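Local coordinates for protein ornithine cyclodeaminase (Methanococcus maripaludis S2, PDB 3C2Q) that catalyses the conversion of ornithine to proline with release of ammonia, using NAD(+) as cofactor, at residues N216-N219 with A220-G224. Residues are numbered along the deposited sequence; the frame is centred on the assembly and turned at random.
Sequences NIKN and AVESG
Lys218 and Glu222 meet one turn apart on the exposed side of the short helix 217-222. Lys218 runs fully extended, with CG anti to the backbone N (chi1 -178°), and its methylene chain passes obliquely over the carboxylate. Lys218 CE lies 3.3 Å from Glu222 OE2. The ammonium is set farther off, with Lys218 NZ 4.6 Å from Glu222 OE2. The charges probably attract, but no salt bridge forms. Between the same two residues the backbone bond from Glu222 N to Lys218 O is 2.9 Å and nearly straight, 169° at the hydrogen.

Asn216 is the N-cap. Its chi1 of 53° brings the amide oxygen forward to the N-H of Asn219, and Asn216 OD1 accepts from Asn219 N at 2.7 Å. Asn219 ND2 bonds to Ala214 O, at the end of the preceding helix 203-214. At the other end Ser223 N donates to Asn219 O at 2.8 Å. Gly224 then takes positive phi and closes a Schellman motif.

On the buried side Ile217 CG2 and Val221 CG2 sit 4.4 Å apart, in loose apolar contact. Ile217 reaches Met231 and Ile235 of helix 230-237, and Val221 touches Tyr232 and Ile235. Ala220 packs on Ile211 and Ala214 of helix 203-214. The helix thus bridges its two neighbours in the Rossmann-fold region, ahead of strand 241-244 at one edge of the parallel sheet.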
loop_
_atom_site.group_PDB
_atom_site.type_symbol
_atom_site.label_atom_id
_atom_site.label_comp_id
_atom_site.label_asym_id
_atom_site.label_seq_id
_atom_site.Cartn_x
_atom_site.Cartn_y
_atom_site.Cartn_z
ATOM N N ASN B 216 -14.317 34.820 8.603
ATOM C CA ASN B 216 -13.723 33.681 9.293
ATOM C C ASN B 216 -14.850 32.690 9.521
ATOM O O ASN B 216 -16.011 32.975 9.151
ATOM C CB ASN B 216 -12.976 34.059 10.593
ATOM C CG ASN B 216 -13.836 34.891 11.582
ATOM O OD1 ASN B 216 -15.004 34.603 11.825
ATOM N ND2 ASN B 216 -13.221 35.904 12.169
ATOM N N ILE B 217 -14.517 31.514 10.064
ATOM C CA ILE B 217 -15.536 30.494 10.346
ATOM C C ILE B 217 -16.578 30.965 11.382
ATOM O O ILE B 217 -17.798 30.829 11.150
ATOM C CB ILE B 217 -14.899 29.157 10.785
ATOM C CG1 ILE B 217 -14.147 28.542 9.588
ATOM C CG2 ILE B 217 -15.967 28.191 11.354
ATOM C CD1 ILE B 217 -13.295 27.369 9.976
ATOM N N LYS B 218 -16.097 31.511 12.497
ATOM C CA LYS B 218 -16.985 32.037 13.551
ATOM C C LYS B 218 -18.044 33.010 13.020
ATOM O O LYS B 218 -19.221 32.878 13.352
ATOM C CB LYS B 218 -16.170 32.662 14.674
ATOM C CG LYS B 218 -17.021 33.209 15.847
ATOM C CD LYS B 218 -16.124 33.573 17.012
ATOM C CE LYS B 218 -16.917 33.898 18.274
ATOM N NZ LYS B 218 -16.004 34.021 19.476
ATOM N N ASN B 219 -17.632 33.955 12.178
ATOM C CA ASN B 219 -18.566 34.909 11.556
ATOM C C ASN B 219 -19.603 34.230 10.685
ATOM O O ASN B 219 -20.774 34.636 10.662
ATOM C CB ASN B 219 -17.827 35.926 10.689
ATOM C CG ASN B 219 -17.061 36.950 11.505
ATOM O OD1 ASN B 219 -17.114 36.941 12.722
ATOM N ND2 ASN B 219 -16.325 37.822 10.820
ATOM N N ALA B 220 -19.166 33.234 9.906
ATOM C CA ALA B 220 -20.078 32.435 9.081
ATOM C C ALA B 220 -21.109 31.656 9.900
ATOM O O ALA B 220 -22.220 31.439 9.445
ATOM C CB ALA B 220 -19.270 31.441 8.172
ATOM N N VAL B 221 -20.720 31.189 11.073
ATOM C CA VAL B 221 -21.660 30.524 11.963
ATOM C C VAL B 221 -22.641 31.574 12.541
ATOM O O VAL B 221 -23.855 31.380 12.497
ATOM C CB VAL B 221 -20.957 29.727 13.088
ATOM C CG1 VAL B 221 -21.966 29.271 14.135
ATOM C CG2 VAL B 221 -20.193 28.489 12.499
ATOM N N GLU B 222 -22.091 32.685 13.023
ATOM C CA GLU B 222 -22.889 33.795 13.570
ATOM C C GLU B 222 -23.875 34.387 12.568
ATOM O O GLU B 222 -25.008 34.691 12.937
ATOM C CB GLU B 222 -21.971 34.850 14.197
ATOM C CG GLU B 222 -21.386 34.355 15.521
ATOM C CD GLU B 222 -20.426 35.337 16.214
ATOM O OE1 GLU B 222 -20.175 36.455 15.677
ATOM O OE2 GLU B 222 -19.925 34.966 17.307
ATOM N N SER B 223 -23.488 34.495 11.297
ATOM C CA SER B 223 -24.406 34.940 10.235
ATOM C C SER B 223 -25.477 33.935 9.748
ATOM O O SER B 223 -26.323 34.293 8.918
ATOM C CB SER B 223 -23.614 35.424 9.028
ATOM O OG SER B 223 -23.128 34.323 8.263
ATOM N N GLY B 224 -25.440 32.688 10.232
ATOM C CA GLY B 224 -26.319 31.634 9.729
ATOM C C GLY B 224 -25.924 31.023 8.391
ATOM O O GLY B 224 -26.657 30.198 7.845
#